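Local structure of putative beta-glucosidase (Bifidobacterium adolescentis, 5WAB) at residues T216-L219 against R220-G224; E95-Q99 against E100-V104. The protein hydrolyses beta-glucosidic linkages as a family 3 glycoside hydrolase and probably also releases terminal alpha-L-arabinopyranosyl units from ginsenoside Rb2. All coordinates share one frame; numbering follows the deposited sequence.

Contact 1. Residues T216-L219 against R220-G224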
ATOM      1  N   THR A 216     -18.319  -9.186 -11.015  1.00 18.76           N
ATOM      2  CA  THR A 216     -18.922  -8.936 -12.318  1.00 20.10           C
ATOM      3  C   THR A 216     -19.643  -7.597 -12.362  1.00 22.30           C
ATOM      4  O   THR A 216     -19.307  -6.760 -13.205  1.00 22.29           O
ATOM      5  CB  THR A 216     -19.883 -10.076 -12.690  1.00 21.47           C
ATOM      6  OG1 THR A 216     -19.170 -11.317 -12.706  1.00 18.26           O
ATOM      7  CG2 THR A 216     -20.489  -9.836 -14.078  1.00 18.41           C
ATOM      8  N   ASP A 217     -20.615  -7.365 -11.474  1.00 23.21           N
ATOM      9  CA  ASP A 217     -21.371  -6.112 -11.492  1.00 24.35           C
ATOM     10  C   ASP A 217     -20.451  -4.906 -11.340  1.00 24.16           C
ATOM     11  O   ASP A 217     -20.489  -3.977 -12.152  1.00 25.13           O
ATOM     12  CB  ASP A 217     -22.424  -6.112 -10.383  1.00 24.73           C
ATOM     13  CG  ASP A 217     -23.476  -7.178 -10.581  1.00 26.11           C
ATOM     14  OD1 ASP A 217     -23.404  -7.885 -11.600  1.00 27.05           O
ATOM     15  OD2 ASP A 217     -24.375  -7.311  -9.722  1.00 27.47           O
ATOM     16  N   VAL A 218     -19.627  -4.900 -10.295  1.00 22.54           N
ATOM     17  CA  VAL A 218     -18.739  -3.768 -10.043  1.00 22.68           C
ATOM     18  C   VAL A 218     -17.505  -3.836 -10.930  1.00 20.54           C
ATOM     19  O   VAL A 218     -17.244  -2.937 -11.739  1.00 20.53           O
ATOM     20  CB  VAL A 218     -18.331  -3.720  -8.558  1.00 23.45           C
ATOM     21  CG1 VAL A 218     -17.234  -2.691  -8.361  1.00 22.93           C
ATOM     22  CG2 VAL A 218     -19.530  -3.416  -7.668  1.00 24.13           C
ATOM     23  N   LEU A 219     -16.735  -4.915 -10.791  1.00 19.05           N
ATOM     24  CA  LEU A 219     -15.404  -4.973 -11.385  1.00 18.91           C
ATOM     25  C   LEU A 219     -15.455  -4.827 -12.904  1.00 19.94           C
ATOM     26  O   LEU A 219     -14.700  -4.038 -13.488  1.00 19.26           O
ATOM     27  CB  LEU A 219     -14.724  -6.282 -10.975  1.00 18.85           C
ATOM     28  CG  LEU A 219     -13.311  -6.561 -11.484  1.00 18.52           C
ATOM     29  CD1 LEU A 219     -12.337  -5.489 -11.013  1.00 18.03           C
ATOM     30  CD2 LEU A 219     -12.860  -7.937 -11.033  1.00 18.52           C
ATOM     31  N   ARG A 220     -16.372  -5.541 -13.558  1.00 19.94           N
ATOM     32  CA  ARG A 220     -16.405  -5.580 -15.016  1.00 20.98           C
ATOM     33  C   ARG A 220     -17.466  -4.674 -15.630  1.00 22.02           C
ATOM     34  O   ARG A 220     -17.149  -3.872 -16.514  1.00 23.40           O
ATOM     35  CB  ARG A 220     -16.620  -7.020 -15.491  1.00 21.10           C
ATOM     36  CG  ARG A 220     -15.436  -7.935 -15.213  1.00 20.06           C
ATOM     37  CD  ARG A 220     -15.788  -9.355 -15.541  1.00 20.50           C
ATOM     38  NE  ARG A 220     -14.623 -10.221 -15.627  1.00 20.24           N
ATOM     39  CZ  ARG A 220     -14.276 -11.082 -14.679  1.00 19.67           C
ATOM     40  NH1 ARG A 220     -14.998 -11.159 -13.566  1.00 19.77           N
ATOM     41  NH2 ARG A 220     -13.211 -11.858 -14.838  1.00 18.88           N
ATOM     42  N   ASP A 221     -18.718  -4.771 -15.177  1.00 22.57           N
ATOM     43  CA  ASP A 221     -19.783  -4.009 -15.826  1.00 26.08           C
ATOM     44  C   ASP A 221     -19.685  -2.514 -15.545  1.00 27.54           C
ATOM     45  O   ASP A 221     -20.013  -1.706 -16.420  1.00 30.57           O
ATOM     46  CB  ASP A 221     -21.156  -4.545 -15.412  1.00 26.73           C
ATOM     47  CG  ASP A 221     -21.428  -5.944 -15.957  1.00 26.80           C
ATOM     48  OD1 ASP A 221     -20.739  -6.363 -16.915  1.00 25.32           O
ATOM     49  OD2 ASP A 221     -22.347  -6.617 -15.441  1.00 27.52           O
ATOM     50  N   GLU A 222     -19.234  -2.125 -14.353  1.00 26.77           N
ATOM     51  CA  GLU A 222     -19.122  -0.712 -13.998  1.00 27.84           C
ATOM     52  C   GLU A 222     -17.731  -0.149 -14.283  1.00 25.24           C
ATOM     53  O   GLU A 222     -17.606   0.912 -14.897  1.00 27.01           O
ATOM     54  CB  GLU A 222     -19.476  -0.506 -12.520  1.00 29.90           C
ATOM     55  CG  GLU A 222     -20.905  -0.873 -12.154  1.00 31.69           C
ATOM     56  CD  GLU A 222     -21.202  -0.655 -10.684  1.00 32.87           C
ATOM     57  OE1 GLU A 222     -20.440   0.084 -10.029  1.00 33.31           O
ATOM     58  OE2 GLU A 222     -22.188  -1.229 -10.180  1.00 34.47           O
ATOM     59  N   TRP A 223     -16.679  -0.840 -13.848  1.00 22.43           N
ATOM     60  CA  TRP A 223     -15.325  -0.310 -13.976  1.00 20.73           C
ATOM     61  C   TRP A 223     -14.653  -0.645 -15.306  1.00 20.64           C
ATOM     62  O   TRP A 223     -13.658  -0.001 -15.657  1.00 21.28           O
ATOM     63  CB  TRP A 223     -14.440  -0.831 -12.838  1.00 19.59           C
ATOM     64  CG  TRP A 223     -14.844  -0.398 -11.458  1.00 18.17           C
ATOM     65  CD1 TRP A 223     -15.811   0.507 -11.126  1.00 18.95           C
ATOM     66  CD2 TRP A 223     -14.277  -0.851 -10.220  1.00 16.90           C
ATOM     67  NE1 TRP A 223     -15.879   0.647  -9.757  1.00 19.15           N
ATOM     68  CE2 TRP A 223     -14.947  -0.176  -9.180  1.00 17.88           C
ATOM     69  CE3 TRP A 223     -13.265  -1.759  -9.891  1.00 16.14           C
ATOM     70  CZ2 TRP A 223     -14.642  -0.390  -7.832  1.00 16.19           C
ATOM     71  CZ3 TRP A 223     -12.963  -1.967  -8.549  1.00 16.25           C
ATOM     72  CH2 TRP A 223     -13.652  -1.288  -7.539  1.00 13.94           C
ATOM     73  N   GLY A 224     -15.153  -1.631 -16.051  1.00 18.45           N
ATOM     74  CA  GLY A 224     -14.514  -2.006 -17.299  1.00 17.88           C
ATOM     75  C   GLY A 224     -13.250  -2.829 -17.164  1.00 17.94           C
ATOM     76  O   GLY A 224     -12.346  -2.703 -17.992  1.00 16.24           O
TER

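Contact 2. Residues E95-Q99 against E100-V104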
ATOM      1  N   GLU A  95      11.474  -7.825 -15.486  1.00 27.33           N
ATOM      2  CA  GLU A  95      12.659  -8.353 -16.153  1.00 28.46           C
ATOM      3  C   GLU A  95      13.192  -9.586 -15.433  1.00 29.60           C
ATOM      4  O   GLU A  95      13.685 -10.525 -16.070  1.00 29.58           O
ATOM      5  CB  GLU A  95      13.731  -7.269 -16.239  1.00 29.32           C
ATOM      6  CG  GLU A  95      13.346  -6.122 -17.157  1.00 30.21           C
ATOM      7  CD  GLU A  95      14.376  -5.020 -17.161  1.00 31.78           C
ATOM      8  OE1 GLU A  95      15.144  -4.920 -16.176  1.00 32.16           O
ATOM      9  OE2 GLU A  95      14.415  -4.249 -18.145  1.00 32.13           O
ATOM     10  N   GLU A  96      13.088  -9.614 -14.104  1.00 29.95           N
ATOM     11  CA  GLU A  96      13.478 -10.823 -13.392  1.00 31.46           C
ATOM     12  C   GLU A  96      12.508 -11.959 -13.689  1.00 29.73           C
ATOM     13  O   GLU A  96      12.923 -13.117 -13.818  1.00 30.30           O
ATOM     14  CB  GLU A  96      13.566 -10.546 -11.890  1.00 32.51           C
ATOM     15  CG  GLU A  96      14.470  -9.372 -11.555  1.00 34.68           C
ATOM     16  CD  GLU A  96      14.863  -9.303 -10.088  1.00 35.30           C
ATOM     17  OE1 GLU A  96      14.405 -10.146  -9.289  1.00 35.31           O
ATOM     18  OE2 GLU A  96      15.652  -8.403  -9.743  1.00 36.11           O
ATOM     19  N   CYS A  97      11.219 -11.641 -13.841  1.00 27.55           N
ATOM     20  CA  CYS A  97      10.252 -12.657 -14.245  1.00 26.16           C
ATOM     21  C   CYS A  97      10.571 -13.196 -15.629  1.00 26.21           C
ATOM     22  O   CYS A  97      10.409 -14.395 -15.884  1.00 27.11           O
ATOM     23  CB  CYS A  97       8.832 -12.088 -14.231  1.00 24.80           C
ATOM     24  SG  CYS A  97       8.152 -11.717 -12.607  1.00 23.99           S
ATOM     25  N   ILE A  98      11.030 -12.326 -16.534  1.00 26.04           N
ATOM     26  CA  ILE A  98      11.331 -12.753 -17.899  1.00 26.44           C
ATOM     27  C   ILE A  98      12.508 -13.723 -17.911  1.00 27.13           C
ATOM     28  O   ILE A  98      12.525 -14.689 -18.684  1.00 27.65           O
ATOM     29  CB  ILE A  98      11.576 -11.528 -18.800  1.00 25.79           C
ATOM     30  CG1 ILE A  98      10.275 -10.740 -18.960  1.00 24.60           C
ATOM     31  CG2 ILE A  98      12.088 -11.950 -20.169  1.00 26.02           C
ATOM     32  CD1 ILE A  98      10.444  -9.402 -19.646  1.00 26.36           C
ATOM     33  N   GLN A  99      13.503 -13.494 -17.049  1.00 27.66           N
ATOM     34  CA  GLN A  99      14.602 -14.446 -16.922  1.00 28.85           C
ATOM     35  C   GLN A  99      14.113 -15.790 -16.391  1.00 27.92           C
ATOM     36  O   GLN A  99      14.546 -16.847 -16.864  1.00 26.35           O
ATOM     37  CB  GLN A  99      15.688 -13.882 -16.005  1.00 31.53           C
ATOM     38  CG  GLN A  99      16.738 -14.904 -15.560  1.00 33.86           C
ATOM     39  CD  GLN A  99      17.795 -14.306 -14.642  1.00 36.41           C
ATOM     40  OE1 GLN A  99      18.455 -13.325 -14.991  1.00 37.45           O
ATOM     41  NE2 GLN A  99      17.954 -14.891 -13.460  1.00 36.78           N
ATOM     42  N   GLU A 100      13.193 -15.770 -15.427  1.00 24.82           N
ATOM     43  CA  GLU A 100      12.803 -16.970 -14.702  1.00 26.29           C
ATOM     44  C   GLU A 100      11.530 -17.605 -15.244  1.00 26.30           C
ATOM     45  O   GLU A 100      10.980 -18.505 -14.603  1.00 26.33           O
ATOM     46  CB  GLU A 100      12.640 -16.647 -13.216  1.00 25.96           C
ATOM     47  CG  GLU A 100      13.932 -16.231 -12.546  1.00 26.95           C
ATOM     48  CD  GLU A 100      14.958 -17.338 -12.536  1.00 29.49           C
ATOM     49  OE1 GLU A 100      14.586 -18.480 -12.196  1.00 30.98           O
ATOM     50  OE2 GLU A 100      16.130 -17.074 -12.879  1.00 30.64           O
ATOM     51  N   LYS A 101      11.071 -17.176 -16.417  1.00 28.14           N
ATOM     52  CA  LYS A 101       9.908 -17.756 -17.094  1.00 27.19           C
ATOM     53  C   LYS A 101       8.669 -17.710 -16.200  1.00 24.94           C
ATOM     54  O   LYS A 101       7.969 -18.707 -16.017  1.00 24.51           O
ATOM     55  CB  LYS A 101      10.198 -19.190 -17.549  1.00 29.59           C
ATOM     56  CG  LYS A 101      11.580 -19.385 -18.175  1.00 33.37           C
ATOM     57  CD  LYS A 101      11.878 -18.426 -19.320  1.00 35.80           C
ATOM     58  CE  LYS A 101      11.094 -18.730 -20.574  1.00 37.54           C
ATOM     59  NZ  LYS A 101      11.574 -17.844 -21.676  1.00 38.75           N
ATOM     60  N   VAL A 102       8.407 -16.532 -15.634  1.00 24.24           N
ATOM     61  CA  VAL A 102       7.245 -16.283 -14.782  1.00 23.50           C
ATOM     62  C   VAL A 102       6.337 -15.297 -15.503  1.00 23.85           C
ATOM     63  O   VAL A 102       6.719 -14.141 -15.722  1.00 24.29           O
ATOM     64  CB  VAL A 102       7.654 -15.737 -13.404  1.00 22.40           C
ATOM     65  CG1 VAL A 102       6.417 -15.344 -12.612  1.00 21.86           C
ATOM     66  CG2 VAL A 102       8.476 -16.757 -12.639  1.00 21.46           C
ATOM     67  N   ALA A 103       5.118 -15.735 -15.838  1.00 23.76           N
ATOM     68  CA  ALA A 103       4.232 -14.901 -16.647  1.00 24.21           C
ATOM     69  C   ALA A 103       3.442 -13.901 -15.815  1.00 24.29           C
ATOM     70  O   ALA A 103       3.095 -12.826 -16.319  1.00 26.07           O
ATOM     71  CB  ALA A 103       3.263 -15.766 -17.456  1.00 23.44           C
ATOM     72  N   VAL A 104       3.118 -14.235 -14.570  1.00 23.07           N
ATOM     73  CA  VAL A 104       2.365 -13.348 -13.694  1.00 22.79           C
ATOM     74  C   VAL A 104       3.052 -13.320 -12.338  1.00 23.93           C
ATOM     75  O   VAL A 104       3.370 -14.375 -11.778  1.00 28.06           O
ATOM     76  CB  VAL A 104       0.899 -13.791 -13.540  1.00 22.48           C
ATOM     77  CG1 VAL A 104       0.124 -12.784 -12.714  1.00 17.29           C
ATOM     78  CG2 VAL A 104       0.250 -14.003 -14.899  1.00 23.12           C
TER

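Contact 1. Residues T216-L219 against R220-G224
Thr216 and Asp221 are joined through the backbone by a wide, pi-type turn of helix 212-222: Asp221 N donates to Thr216 O over 2.9 Å, almost straight, while Arg220 N reaches the same oxygen at 3.2 Å from above the carbonyl plane. The wide spacing recurs two residues on, where Trp223 N binds Val218 O at 3.0 Å. This i+5 step brings Val218 and Trp223 side by side. CG1 of Val218, swung anti to its own nitrogen (chi1 170°), lies over one face of the indole in a CH-pi contact, 3.7 Å from the centroid of the six-membered ring. The Leu219 and Trp223 side chains cross at about a right angle, with Leu219 CD1 4.0 Å from Trp223 CE3. In the barrel-type N-terminal domain of family 3, this helix packs against helix 182-190, whose Phe184, Glu185 and Lys189 also touch Trp223, while Leu219 reaches Val188 and Val229 of strand 228-230. Replacing Trp223 by an alanine would probably leave Val218 CG1 without its aromatic cover and open a gap toward helix 182-190. Asp217, Asp221 and Glu222 form the more solvent-facing, acidic side. Asp217 OD1 and Asp221 OD2 lie 4.2 Å apart, two like charges with their carboxylate planes nearly aligned, and would be expected to repel each other mildly. Glu222 runs out extended past Asp217 O and carries OE1 to a salt bridge with Arg177. Arg220 and Thr216 run instead toward another backbone segment, where Arg220 NH1 bonds Gly246 O and Thr216 OG1 bonds Ala245 O.

Contact 2. Residues E95-Q99 against E100-V104
Cys97 and Val102 meet through both backbone and side chains where helix 83-99 gives way to strand 102-106. Among the main-chain hydrogen bonds, Val102 N donates to Cys97 O at 2.9 Å and nearly straight (171°), and Glu100 N donates to Glu96 O at 3.1 Å, with a weak second bond to Cys97 O. Lys101 takes up a positive phi between these two donors, which lets the chain reverse and leave the helix. One side-chain hydrogen bond links neighbours: Gln99 NE2 points an N-H at the anti lone pair of Glu100 OE2 over 2.9 Å, the acceptor lying in the amide plane, although amide and carboxylate are turned 70° apart. The bend in Glu100 at chi2 (-64°) brings its carboxylate alongside the extended Gln99. Its other oxygen, OE1, forms a salt bridge with Lys51, so both carboxylate oxygens are engaged. Between the apolar groups, Cys97 CB packs 3.9 Å from Val102 CB and Cys97 SG lies 4.0 Å from Val102 CG1. Val102 also touches Met41 and Thr43 of strand 41-44. The 6→1 bond spanning Lys101 caps the helix as in a Schellman motif, though without its second bond, at an alpha-to-beta link of the TIM-barrel-type domain.

In the fold
Both contacts are local ones toward the C-terminal ends of helices in the N-terminal domain, and both are partly buried. They share no element: contact 1 lies in the last turns of helix 212-222, which packs on strand 228-230, whereas contact 2 leads from helix 83-99 into strand 102-106, next to 41-44; both strands belong to the same parallel sheet. Their centres are 29 Å apart, with about 14 Å between nearest atoms. Contact 1 owes its side-chain packing to an aromatic ring facing helix 182-190, with acidic groups on its outer side. Contact 2 has a small sulfur-to-valine core, and its polar side chains are tied to loops and helices remote in sequence.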